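Local coordinates for protein ammonium transporter (Kuenenia stuttgartiensis, PDB 6EU6) that probably senses ammonium at the membrane and relays its presence to a histidine kinase, built on the ammonium transporter fold in a three-chain assembly, at residues A129-I134 / G175-A180; A182-P187 / F378-K383; V293-I298 / A338-K343; L346-E349 / M354-L357. All blocks are in the same frame, centred on the assembly; numbering follows the deposited sequence.

Contact 1. Residues A129-I134 / G175-A180; sequences AFIVAI and GWFAMA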
loop_
_atom_site.group_PDB
_atom_site.type_symbol
_atom_site.label_atom_id
_atom_site.label_comp_id
_atom_site.label_asym_id
_atom_site.label_seq_id
_atom_site.Cartn_x
_atom_site.Cartn_y
_atom_site.Cartn_z
ATOM N N ALA A 129 15.854 -15.873 14.022
ATOM C CA ALA A 129 15.442 -17.254 14.177
ATOM C C ALA A 129 15.141 -17.561 15.629
ATOM O O ALA A 129 14.148 -18.258 15.951
ATOM C CB ALA A 129 16.582 -18.155 13.678
ATOM N N PHE A 130 15.980 -17.016 16.522
ATOM C CA PHE A 130 15.825 -17.301 17.955
ATOM C C PHE A 130 14.550 -16.695 18.554
ATOM O O PHE A 130 13.799 -17.361 19.283
ATOM C CB PHE A 130 17.076 -16.936 18.713
ATOM C CG PHE A 130 17.047 -17.339 20.181
ATOM C CD1 PHE A 130 17.288 -18.672 20.582
ATOM C CD2 PHE A 130 16.844 -16.384 21.197
ATOM C CE1 PHE A 130 17.262 -19.015 21.934
ATOM C CE2 PHE A 130 16.818 -16.771 22.538
ATOM C CZ PHE A 130 17.034 -18.077 22.891
ATOM N N ILE A 131 14.253 -15.440 18.220
ATOM C CA ILE A 131 13.065 -14.824 18.748
ATOM C C ILE A 131 11.816 -15.518 18.259
ATOM O O ILE A 131 10.878 -15.720 19.048
ATOM C CB ILE A 131 13.054 -13.288 18.603
ATOM C CG1 ILE A 131 11.899 -12.703 19.477
ATOM C CG2 ILE A 131 12.871 -12.879 17.150
ATOM C CD1 ILE A 131 11.762 -11.212 19.431
ATOM N N VAL A 132 11.810 -15.965 16.990
ATOM C CA VAL A 132 10.644 -16.539 16.422
ATOM C C VAL A 132 10.375 -18.014 16.867
ATOM O O VAL A 132 9.211 -18.456 16.917
ATOM C CB VAL A 132 10.657 -16.426 14.889
ATOM C CG1 VAL A 132 9.389 -17.037 14.305
ATOM C CG2 VAL A 132 10.647 -14.925 14.439
ATOM N N ALA A 133 11.464 -18.745 17.143
ATOM C CA ALA A 133 11.431 -20.171 17.557
ATOM C C ALA A 133 11.194 -20.353 19.047
ATOM O O ALA A 133 10.557 -21.306 19.399
ATOM C CB ALA A 133 12.742 -20.889 17.144
ATOM N N ILE A 134 11.635 -19.406 19.876
ATOM C CA ILE A 134 11.694 -19.533 21.355
ATOM C C ILE A 134 11.009 -18.409 22.122
ATOM O O ILE A 134 9.932 -18.598 22.705
ATOM C CB ILE A 134 13.163 -19.723 21.816
ATOM C CG1 ILE A 134 13.593 -21.132 21.342
ATOM C CG2 ILE A 134 13.261 -19.720 23.342
ATOM C CD1 ILE A 134 14.998 -21.202 20.999
ATOM N N GLY A 175 10.813 -5.511 21.470
ATOM C CA GLY A 175 11.584 -4.342 21.850
ATOM C C GLY A 175 12.667 -4.697 22.917
ATOM O O GLY A 175 13.772 -4.188 22.840
ATOM N N TRP A 176 12.339 -5.558 23.886
ATOM C CA TRP A 176 13.310 -5.986 24.918
ATOM C C TRP A 176 14.398 -6.905 24.341
ATOM O O TRP A 176 15.580 -6.827 24.722
ATOM C CB TRP A 176 12.590 -6.661 26.119
ATOM C CG TRP A 176 11.578 -5.798 26.798
ATOM C CD1 TRP A 176 10.359 -6.198 27.262
ATOM C CD2 TRP A 176 11.645 -4.388 27.050
ATOM N NE1 TRP A 176 9.685 -5.145 27.776
ATOM C CE2 TRP A 176 10.447 -4.032 27.709
ATOM C CE3 TRP A 176 12.622 -3.405 26.874
ATOM C CZ2 TRP A 176 10.169 -2.746 28.098
ATOM C CZ3 TRP A 176 12.346 -2.125 27.293
ATOM C CH2 TRP A 176 11.129 -1.810 27.877
ATOM N N PHE A 177 14.032 -7.733 23.368
ATOM C CA PHE A 177 15.017 -8.490 22.626
ATOM C C PHE A 177 15.956 -7.577 21.863
ATOM O O PHE A 177 17.176 -7.742 21.919
ATOM C CB PHE A 177 14.312 -9.451 21.678
ATOM C CG PHE A 177 15.234 -10.442 21.020
ATOM C CD1 PHE A 177 15.925 -11.394 21.768
ATOM C CD2 PHE A 177 15.433 -10.414 19.629
ATOM C CE1 PHE A 177 16.806 -12.297 21.148
ATOM C CE2 PHE A 177 16.271 -11.334 19.018
ATOM C CZ PHE A 177 16.984 -12.264 19.788
ATOM N N ALA A 178 15.394 -6.571 21.197
ATOM C CA ALA A 178 16.174 -5.582 20.527
ATOM C C ALA A 178 17.076 -4.888 21.574
ATOM O O ALA A 178 18.204 -4.545 21.271
ATOM C CB ALA A 178 15.271 -4.532 19.868
ATOM N N MET A 179 16.541 -4.587 22.762
ATOM C CA MET A 179 17.344 -3.844 23.716
ATOM C C MET A 179 18.599 -4.655 24.164
ATOM O O MET A 179 19.701 -4.087 24.260
ATOM C CB MET A 179 16.547 -3.490 24.961
ATOM C CG MET A 179 17.391 -2.762 25.981
ATOM S SD MET A 179 16.316 -2.175 27.306
ATOM C CE MET A 179 16.447 -3.474 28.449
ATOM N N ALA A 180 18.414 -5.949 24.426
ATOM C CA ALA A 180 19.552 -6.798 24.681
ATOM C C ALA A 180 20.532 -6.808 23.547
ATOM O O ALA A 180 21.766 -6.783 23.732
ATOM C CB ALA A 180 19.097 -8.226 24.977
#

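Contact 2. Residues A182-P187 / F378-K383; sequences AIMVGP and FFLCLK. With ZDM (nonyl 4-O-alpha-D-glucopyranosyl-beta-D-glucopyranoside), chain D.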
loop_
_atom_site.group_PDB
_atom_site.type_symbol
_atom_site.label_atom_id
_atom_site.label_comp_id
_atom_site.label_asym_id
_atom_site.label_seq_id
_atom_site.Cartn_x
_atom_site.Cartn_y
_atom_site.Cartn_z
ATOM N N ALA A 182 21.029 -4.446 21.274
ATOM C CA ALA A 182 21.703 -3.192 21.159
ATOM C C ALA A 182 22.841 -3.065 22.218
ATOM O O ALA A 182 23.887 -2.440 21.984
ATOM C CB ALA A 182 20.737 -2.037 21.328
ATOM N N ILE A 183 22.581 -3.605 23.377
ATOM C CA ILE A 183 23.553 -3.588 24.473
ATOM C C ILE A 183 24.764 -4.438 24.141
ATOM O O ILE A 183 25.874 -3.997 24.248
ATOM C CB ILE A 183 22.943 -4.082 25.805
ATOM C CG1 ILE A 183 22.098 -2.968 26.388
ATOM C CG2 ILE A 183 24.029 -4.345 26.868
ATOM C CD1 ILE A 183 21.219 -3.415 27.550
ATOM N N MET A 184 24.541 -5.662 23.726
ATOM C CA MET A 184 25.616 -6.558 23.417
ATOM C C MET A 184 26.377 -6.134 22.184
ATOM O O MET A 184 27.573 -6.382 22.106
ATOM C CB MET A 184 25.026 -7.965 23.297
ATOM C CG MET A 184 24.466 -8.484 24.622
ATOM S SD MET A 184 25.831 -8.528 25.860
ATOM C CE MET A 184 26.894 -9.635 24.986
ATOM N N VAL A 185 25.738 -5.506 21.194
ATOM C CA VAL A 185 26.487 -5.003 20.018
ATOM C C VAL A 185 27.347 -3.744 20.385
ATOM O O VAL A 185 28.454 -3.525 19.882
ATOM C CB VAL A 185 25.493 -4.684 18.879
ATOM C CG1 VAL A 185 26.157 -3.883 17.786
ATOM C CG2 VAL A 185 24.870 -5.953 18.339
ATOM N N GLY A 186 26.777 -2.896 21.211
ATOM C CA GLY A 186 27.403 -1.684 21.646
ATOM C C GLY A 186 27.011 -0.536 20.754
ATOM O O GLY A 186 26.442 -0.734 19.680
ATOM N N PRO A 187 27.363 0.672 21.160
ATOM C CA PRO A 187 26.977 1.844 20.352
ATOM C C PRO A 187 27.709 2.007 19.058
ATOM O O PRO A 187 28.776 1.428 18.814
ATOM C CB PRO A 187 27.301 3.054 21.264
ATOM C CG PRO A 187 27.738 2.447 22.593
ATOM C CD PRO A 187 28.174 1.039 22.324
ATOM N N PHE A 378 21.397 -15.110 24.865
ATOM C CA PHE A 378 21.557 -15.518 23.455
ATOM C C PHE A 378 22.675 -14.773 22.823
ATOM O O PHE A 378 23.543 -15.406 22.208
ATOM C CB PHE A 378 20.259 -15.347 22.665
ATOM C CG PHE A 378 20.416 -15.633 21.220
ATOM C CD1 PHE A 378 20.376 -16.933 20.753
ATOM C CD2 PHE A 378 20.671 -14.599 20.338
ATOM C CE1 PHE A 378 20.614 -17.228 19.395
ATOM C CE2 PHE A 378 20.836 -14.869 18.982
ATOM C CZ PHE A 378 20.832 -16.200 18.515
ATOM N N PHE A 379 22.713 -13.448 22.999
ATOM C CA PHE A 379 23.801 -12.699 22.385
ATOM C C PHE A 379 25.156 -12.883 23.095
ATOM O O PHE A 379 26.175 -12.733 22.435
ATOM C CB PHE A 379 23.474 -11.221 22.196
ATOM C CG PHE A 379 22.434 -11.024 21.129
ATOM C CD1 PHE A 379 22.786 -11.168 19.777
ATOM C CD2 PHE A 379 21.145 -10.727 21.443
ATOM C CE1 PHE A 379 21.840 -11.074 18.766
ATOM C CE2 PHE A 379 20.174 -10.615 20.432
ATOM C CZ PHE A 379 20.536 -10.762 19.092
ATOM N N LEU A 380 25.140 -13.232 24.377
ATOM C CA LEU A 380 26.373 -13.597 25.074
ATOM C C LEU A 380 26.912 -14.863 24.485
ATOM O O LEU A 380 28.083 -14.929 24.179
ATOM C CB LEU A 380 26.153 -13.804 26.575
ATOM C CG LEU A 380 26.104 -12.510 27.379
ATOM C CD1 LEU A 380 25.475 -12.804 28.728
ATOM C CD2 LEU A 380 27.462 -11.775 27.556
ATOM N N CYS A 381 26.067 -15.867 24.296
ATOM C CA CYS A 381 26.525 -17.133 23.729
ATOM C C CYS A 381 26.921 -16.970 22.312
ATOM O O CYS A 381 27.952 -17.490 21.926
ATOM C CB CYS A 381 25.507 -18.252 23.829
ATOM S SG CYS A 381 25.092 -18.563 25.551
ATOM N N LEU A 382 26.156 -16.220 21.515
ATOM C CA LEU A 382 26.607 -15.968 20.133
ATOM C C LEU A 382 27.984 -15.265 20.054
ATOM O O LEU A 382 28.789 -15.534 19.178
ATOM C CB LEU A 382 25.538 -15.170 19.359
ATOM C CG LEU A 382 25.757 -14.916 17.883
ATOM C CD1 LEU A 382 25.857 -16.252 17.149
ATOM C CD2 LEU A 382 24.648 -14.071 17.232
ATOM N N LYS A 383 28.202 -14.292 20.903
ATOM C CA LYS A 383 29.369 -13.483 20.815
ATOM C C LYS A 383 30.593 -14.422 21.019
ATOM O O LYS A 383 31.644 -14.205 20.456
ATOM C CB LYS A 383 29.311 -12.398 21.877
ATOM C CG LYS A 383 30.491 -11.459 21.869
ATOM C CD LYS A 383 30.357 -10.370 22.906
ATOM C CE LYS A 383 31.573 -9.465 22.941
ATOM N NZ LYS A 383 31.547 -8.692 24.220
HETATM C C1 ZDM D . 26.312 1.642 30.279
HETATM O O1 ZDM D . 30.118 4.260 26.698
HETATM C C2 ZDM D . 27.296 2.784 29.945
HETATM O O2 ZDM D . 30.236 7.968 26.942
HETATM C C3 ZDM D . 27.939 2.876 28.528
HETATM O O3 ZDM D . 30.275 4.726 30.448
HETATM C C4 ZDM D . 27.389 1.813 27.564
HETATM O O4 ZDM D . 29.994 7.346 29.535
HETATM C C5 ZDM D . 30.660 4.979 29.089
HETATM O O5 ZDM D . 27.263 0.597 28.275
HETATM C C6 ZDM D . 26.289 0.430 29.297
HETATM O O6 ZDM D . 30.607 4.762 24.020
HETATM C C7 ZDM D . 30.004 6.263 28.597
HETATM O O7 ZDM D . 29.381 2.807 28.582
HETATM C C8 ZDM D . 30.666 6.642 27.292
HETATM C C9 ZDM D . 30.254 5.606 26.230
HETATM C C10 ZDM D . 30.063 3.975 28.123
HETATM C C11 ZDM D . 31.241 5.503 25.074
HETATM O O16 ZDM D . 25.120 -0.084 28.611
HETATM C C18 ZDM D . 23.772 -0.033 29.080
HETATM C C19 ZDM D . 23.555 -0.726 30.408
HETATM C C22 ZDM D . 22.250 -1.505 30.461
HETATM C C25 ZDM D . 21.240 -0.913 31.422
HETATM C C28 ZDM D . 19.844 -1.543 31.314
HETATM C C31 ZDM D . 19.654 -2.741 32.229
HETATM C C34 ZDM D . 18.203 -2.964 32.596
HETATM O O49 ZDM D . 25.055 2.248 30.640
HETATM O O55 ZDM D . 28.307 2.658 30.929
HETATM C C57 ZDM D . 28.331 1.533 26.384
HETATM O O61 ZDM D . 28.436 2.715 25.589
#

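Contact 3. Residues V293-I298 / A338-K343; sequences VAIGLI and AIFAQK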
loop_
_atom_site.group_PDB
_atom_site.type_symbol
_atom_site.label_atom_id
_atom_site.label_comp_id
_atom_site.label_asym_id
_atom_site.label_seq_id
_atom_site.Cartn_x
_atom_site.Cartn_y
_atom_site.Cartn_z
ATOM N N VAL A 293 -7.716 8.755 22.755
ATOM C CA VAL A 293 -7.053 10.044 22.718
ATOM C C VAL A 293 -6.140 10.256 23.976
ATOM O O VAL A 293 -4.963 10.656 23.878
ATOM C CB VAL A 293 -8.080 11.150 22.555
ATOM C CG1 VAL A 293 -7.438 12.504 22.865
ATOM C CG2 VAL A 293 -8.667 11.158 21.185
ATOM N N ALA A 294 -6.667 9.942 25.157
ATOM C CA ALA A 294 -5.872 10.085 26.396
ATOM C C ALA A 294 -4.664 9.162 26.392
ATOM O O ALA A 294 -3.562 9.563 26.780
ATOM C CB ALA A 294 -6.747 9.852 27.599
ATOM N N ILE A 295 -4.861 7.915 25.984
ATOM C CA ILE A 295 -3.734 6.933 25.888
ATOM C C ILE A 295 -2.646 7.453 24.918
ATOM O O ILE A 295 -1.468 7.390 25.229
ATOM C CB ILE A 295 -4.194 5.540 25.472
ATOM C CG1 ILE A 295 -5.121 4.961 26.588
ATOM C CG2 ILE A 295 -2.988 4.586 25.208
ATOM C CD1 ILE A 295 -5.982 3.777 26.151
ATOM N N GLY A 296 -3.060 8.021 23.778
ATOM C CA GLY A 296 -2.140 8.596 22.813
ATOM C C GLY A 296 -1.330 9.757 23.384
ATOM O O GLY A 296 -0.113 9.818 23.206
ATOM N N LEU A 297 -2.017 10.676 24.039
ATOM C CA LEU A 297 -1.406 11.851 24.645
ATOM C C LEU A 297 -0.361 11.463 25.688
ATOM O O LEU A 297 0.810 11.858 25.623
ATOM C CB LEU A 297 -2.492 12.672 25.256
ATOM C CG LEU A 297 -2.150 13.867 26.133
ATOM C CD1 LEU A 297 -3.469 14.630 26.335
ATOM C CD2 LEU A 297 -1.510 13.510 27.478
ATOM N N ILE A 298 -0.742 10.596 26.580
ATOM C CA ILE A 298 0.154 10.137 27.616
ATOM C C ILE A 298 1.350 9.351 27.033
ATOM O O ILE A 298 2.504 9.558 27.414
ATOM C CB ILE A 298 -0.606 9.201 28.541
ATOM C CG1 ILE A 298 -1.624 9.959 29.375
ATOM C CG2 ILE A 298 0.381 8.459 29.484
ATOM C CD1 ILE A 298 -2.645 8.994 30.023
ATOM N N ALA A 338 -5.801 -1.586 32.286
ATOM C CA ALA A 338 -6.468 -1.520 33.629
ATOM C C ALA A 338 -7.167 -0.184 33.901
ATOM O O ALA A 338 -8.227 -0.163 34.530
ATOM C CB ALA A 338 -5.482 -1.843 34.768
ATOM N N ILE A 339 -6.563 0.897 33.433
ATOM C CA ILE A 339 -7.065 2.253 33.680
ATOM C C ILE A 339 -8.239 2.543 32.818
ATOM O O ILE A 339 -9.196 3.132 33.307
ATOM C CB ILE A 339 -5.997 3.286 33.457
ATOM C CG1 ILE A 339 -4.769 2.934 34.255
ATOM C CG2 ILE A 339 -6.466 4.694 33.776
ATOM C CD1 ILE A 339 -5.090 2.521 35.673
ATOM N N PHE A 340 -8.226 2.083 31.563
ATOM C CA PHE A 340 -9.194 2.615 30.597
ATOM C C PHE A 340 -10.201 1.670 30.054
ATOM O O PHE A 340 -11.261 2.117 29.497
ATOM C CB PHE A 340 -8.471 3.268 29.380
ATOM C CG PHE A 340 -7.714 4.494 29.722
ATOM C CD1 PHE A 340 -8.364 5.695 29.847
ATOM C CD2 PHE A 340 -6.392 4.458 29.988
ATOM C CE1 PHE A 340 -7.672 6.826 30.202
ATOM C CE2 PHE A 340 -5.683 5.569 30.322
ATOM C CZ PHE A 340 -6.311 6.785 30.431
ATOM N N ALA A 341 -9.916 0.391 30.110
ATOM C CA ALA A 341 -10.788 -0.577 29.519
ATOM C C ALA A 341 -12.170 -0.563 30.171
ATOM O O ALA A 341 -12.292 -0.286 31.376
ATOM C CB ALA A 341 -10.206 -1.967 29.608
ATOM N N GLN A 342 -13.180 -0.816 29.343
ATOM C CA GLN A 342 -14.542 -1.044 29.786
ATOM C C GLN A 342 -14.562 -2.189 30.795
ATOM O O GLN A 342 -13.977 -3.261 30.566
ATOM C CB GLN A 342 -15.434 -1.364 28.584
ATOM C CG GLN A 342 -16.906 -1.258 28.890
ATOM C CD GLN A 342 -17.214 0.109 29.461
ATOM O OE1 GLN A 342 -16.845 1.120 28.856
ATOM N NE2 GLN A 342 -17.840 0.156 30.654
ATOM N N LYS A 343 -15.254 -1.984 31.906
ATOM C CA LYS A 343 -15.194 -2.963 33.000
ATOM C C LYS A 343 -15.576 -4.394 32.629
ATOM O O LYS A 343 -14.951 -5.307 33.072
ATOM C CB LYS A 343 -15.904 -2.466 34.269
ATOM C CG LYS A 343 -14.961 -1.646 35.155
ATOM C CD LYS A 343 -15.414 -1.383 36.602
ATOM C CE LYS A 343 -14.714 -2.223 37.684
ATOM N NZ LYS A 343 -14.190 -1.387 38.811
#

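Contact 4. Residues L346-E349 / M354-L357; sequences LLAE and MHQL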
loop_
_atom_site.group_PDB
_atom_site.type_symbol
_atom_site.label_atom_id
_atom_site.label_comp_id
_atom_site.label_asym_id
_atom_site.label_seq_id
_atom_site.Cartn_x
_atom_site.Cartn_y
_atom_site.Cartn_z
ATOM N N LEU A 346 -12.504 -6.653 31.915
ATOM C CA LEU A 346 -11.492 -6.981 32.877
ATOM C C LEU A 346 -11.554 -8.479 33.219
ATOM O O LEU A 346 -12.613 -9.091 33.224
ATOM C CB LEU A 346 -11.625 -6.086 34.079
ATOM C CG LEU A 346 -11.572 -4.588 33.822
ATOM C CD1 LEU A 346 -11.726 -3.890 35.176
ATOM C CD2 LEU A 346 -10.294 -4.125 33.182
ATOM N N LEU A 347 -10.409 -9.103 33.437
ATOM C CA LEU A 347 -10.410 -10.499 33.785
ATOM C C LEU A 347 -9.956 -10.673 35.216
ATOM O O LEU A 347 -10.010 -11.777 35.707
ATOM C CB LEU A 347 -9.452 -11.288 32.884
ATOM C CG LEU A 347 -9.844 -11.414 31.418
ATOM C CD1 LEU A 347 -8.703 -12.178 30.708
ATOM C CD2 LEU A 347 -11.186 -12.116 31.281
ATOM N N ALA A 348 -9.486 -9.621 35.888
ATOM C CA ALA A 348 -8.928 -9.794 37.217
ATOM C C ALA A 348 -9.982 -10.494 38.034
ATOM O O ALA A 348 -11.147 -10.073 37.992
ATOM C CB ALA A 348 -8.626 -8.463 37.819
ATOM N N GLU A 349 -9.596 -11.563 38.744
ATOM C CA GLU A 349 -10.595 -12.390 39.428
ATOM C C GLU A 349 -11.544 -11.599 40.301
ATOM O O GLU A 349 -12.728 -11.904 40.361
ATOM C CB GLU A 349 -10.005 -13.528 40.267
ATOM C CG GLU A 349 -11.163 -14.220 41.006
ATOM C CD GLU A 349 -10.968 -15.683 41.270
ATOM O OE1 GLU A 349 -9.804 -16.054 41.512
ATOM O OE2 GLU A 349 -11.996 -16.426 41.253
ATOM N N MET A 354 -7.555 -1.927 40.098
ATOM C CA MET A 354 -6.357 -2.093 40.901
ATOM C C MET A 354 -5.750 -3.472 40.729
ATOM O O MET A 354 -4.561 -3.633 40.512
ATOM C CB MET A 354 -6.709 -1.959 42.370
ATOM C CG MET A 354 -5.491 -1.821 43.231
ATOM S SD MET A 354 -5.298 -0.097 43.676
ATOM C CE MET A 354 -6.689 0.134 44.800
ATOM N N HIS A 355 -6.585 -4.468 40.805
ATOM C CA HIS A 355 -6.124 -5.830 40.712
ATOM C C HIS A 355 -5.688 -6.049 39.237
ATOM O O HIS A 355 -4.675 -6.601 38.997
ATOM C CB HIS A 355 -7.273 -6.760 41.095
ATOM C CG HIS A 355 -6.858 -8.140 41.487
ATOM N ND1 HIS A 355 -6.683 -8.515 42.801
ATOM C CD2 HIS A 355 -6.624 -9.252 40.745
ATOM C CE1 HIS A 355 -6.337 -9.791 42.849
ATOM N NE2 HIS A 355 -6.286 -10.259 41.615
ATOM N N GLN A 356 -6.487 -5.631 38.249
ATOM C CA GLN A 356 -6.039 -5.765 36.839
ATOM C C GLN A 356 -4.713 -5.076 36.592
ATOM O O GLN A 356 -3.864 -5.605 35.851
ATOM C CB GLN A 356 -7.093 -5.206 35.895
ATOM C CG GLN A 356 -6.834 -5.563 34.448
ATOM C CD GLN A 356 -7.113 -7.009 34.219
ATOM O OE1 GLN A 356 -8.220 -7.470 34.488
ATOM N NE2 GLN A 356 -6.154 -7.728 33.691
ATOM N N LEU A 357 -4.478 -3.918 37.224
ATOM C CA LEU A 357 -3.217 -3.227 37.074
ATOM C C LEU A 357 -2.058 -4.086 37.550
ATOM O O LEU A 357 -0.949 -4.014 36.989
ATOM C CB LEU A 357 -3.211 -1.916 37.827
ATOM C CG LEU A 357 -2.068 -0.970 37.566
ATOM C CD1 LEU A 357 -1.920 -0.585 36.071
ATOM C CD2 LEU A 357 -2.238 0.281 38.410
#

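Contact 1. Residues A129-I134 / G175-A180
The two helical backbones come nearest at Ile131 and Phe177, whose CA atoms stand 7.7 Å apart, a spacing that leaves the space between them to side chains alone. Phe177 contributes the largest buried area. Its CG lies opposite the backbone N (chi1 -171°), which swings the ring out from helix 167-185 to helix 121-144. There the branched CB of Ile131 sits over one face, 4.0 Å from the ring centroid and 21° off the normal, a CH-pi contact displaced to the rim near CE2 and CD2. The far end of the same isoleucine reaches back along the ring, its CD1 3.8 Å from Phe177 CD2 and equally near Phe177 CB, so that one side chain follows the phenylalanine from root to ring. Phe130 adds a looser touch: its CD2 is 4.1 Å from Phe177 CE1, which lies at the edge of the Phe130 ring. Helix 353-385 closes in through Phe378, stacked on Phe130, and Phe379, which meets Phe177, while Leu111 of helix 93-114 also touches Phe177. No hydrogen bond crosses the contact, so this joint between membrane helices depends on shape and dispersion, with the Phe177 ring packed by isoleucine and aromatic neighbours.

Contact 2. Residues A182-P187 / F378-K383
Phe379, whose CB packs on Met184, has CD2 of the preceding Phe378 over the centre of one ring face, 3.8 Å above the plane, while its own CE1 lies in plane at the edge of the Phe378 ring. Met184 packs at the root of Phe379, not on its ring. Its CB is 3.8 Å from Phe379 CB, and two bends further along curl the chain so that the methyl turns to Leu380. Met184 CE lies only 3.4 Å from Leu380 CD2, tighter than usual van der Waals contact, and 4.1 Å from CD of the extended Lys383. Cutting Met184 back to an alanine would probably leave Leu380 CD2 and the lysine methylenes without their partner and open a gap between the helices. Beyond Met184, helix 167-185 stops at Gly186, whose backbone angles (phi 93°, psi 170°) would press any CB against the carbonyl O of Val185, and the carbonyls of Val185 and Pro187 both accept from Arg389. The bound detergent ZDM lies alongside, its C22 3.6 Å from Ile183 CD1 and its O61 near Pro187. Across the helices the chemistry is wholly apolar, a flexible thioether moulded to a leucine and a lysine stem at a partly exposed boundary.

Contact 3. Residues V293-I298 / A338-K343
All of the contact between Ala294, Ile295, Ile298 and the ring of Phe340 is apolar, and no hydrogen bond passes between the segments. One CH-pi interaction stands out: Ile295 CG1 lies over a face of the Phe340 ring, 4.0 Å from its centroid and 27° off the normal. The same methylene is 3.7 Å from Phe340 CD2, and the terminal methyl continues inward, Ile295 CD1 being 4.0 Å from Phe340 CG. With CG1 lying opposite its own carbonyl carbon (chi1 -65°), the isoleucine runs along the face in the reverse sense to the phenylalanine. The opposite face of the ring is covered from within its own segment by Ile339 CG2, 3.6 Å above the plane, which leaves the aromatic group between two branched aliphatic chains.

Plain van der Waals contacts finish the grip at the far end of the ring. Ala294 CB is 4.1 Å from Phe340 CE1, and Ile298 CD1, a turn further on, approaches Phe340 CZ at 4.3 Å. Neither is squarely over a face, and both are looser than the contact of Ile295.

Hydrogen bonds to outside partners hold the end of the second segment: the carbonyls of Ala338 and Ala341 both accept from the guanidinium group of Arg353. In this ammonium transporter fold Phe340, the last residue of helix 322-340, packs that helix end on helix 289-312, while Ile295 also packs on Ala279 and Ile280 of helix 266-280, Val293 meets helix 234-261, and Ala338 rests on helix 353-385.

Contact 4. Residues L346-E349 / M354-L357
Gln356 OE1 is gripped by two consecutive backbone amides of the loop: Leu347 N donates to it at 2.9 Å and Ala348 N donates to it at the same distance of 2.9 Å. The two donors come from opposite faces of the carboxamide plane, each tilted out of it, and neither bond is straight, with angles at the hydrogen of 141° and 137°. A bend at chi2 (72°) turns the amide from the helix to the loop. Its other end is used as well, for Gln356 NE2 donates to the carbonyl of Gly160 and is also bonded to Gln360, which should fix the flip of the group. In the ammonium transporter fold this loop joins helix 322-340 to the long helix 353-385, and Gln356, in the first turn of the latter, ties the loop back onto the helix it enters. A leucine in its place would probably leave the amides of Leu347 and Ala348, and the carbonyl of Gly160, without their mate and let the loop shift.

Van der Waals contacts lie beside the amide. Leu346 CD2 makes an apolar one, 4.0 Å from Gln356 CG, and Ala348 CB lies 3.5 Å from Gln356 OE1. The same methyl is 3.6 Å from His355 CD2, meeting the imidazole obliquely. Asn350, in the same loop, also touches His355.

Overall arrangement
Contacts 1 and 2 form one apolar zone on the same side of the chain's centre: they share helix 167-185, and the Phe130-Phe378 and Phe177-Phe379 pairs join them. Contact 1 alone is buried, ring against isoleucine; the others are partly buried. Contact 2 reaches the detergent-bound boundary and uses methionine, leucine and a lysine stem rather than ring faces across the helices. Contacts 3 and 4 make a second zone, centres 15 Å apart, where Ala338 lies against Gln356 and Leu357; contact 3 lies across the chain's centre from contacts 1 and 2. Contact 3 remains apolar, whereas contact 4, further out, hydrogen-bonds a loop. Helix 353-385 spans both zones, its two ends serving contacts 4 and 2.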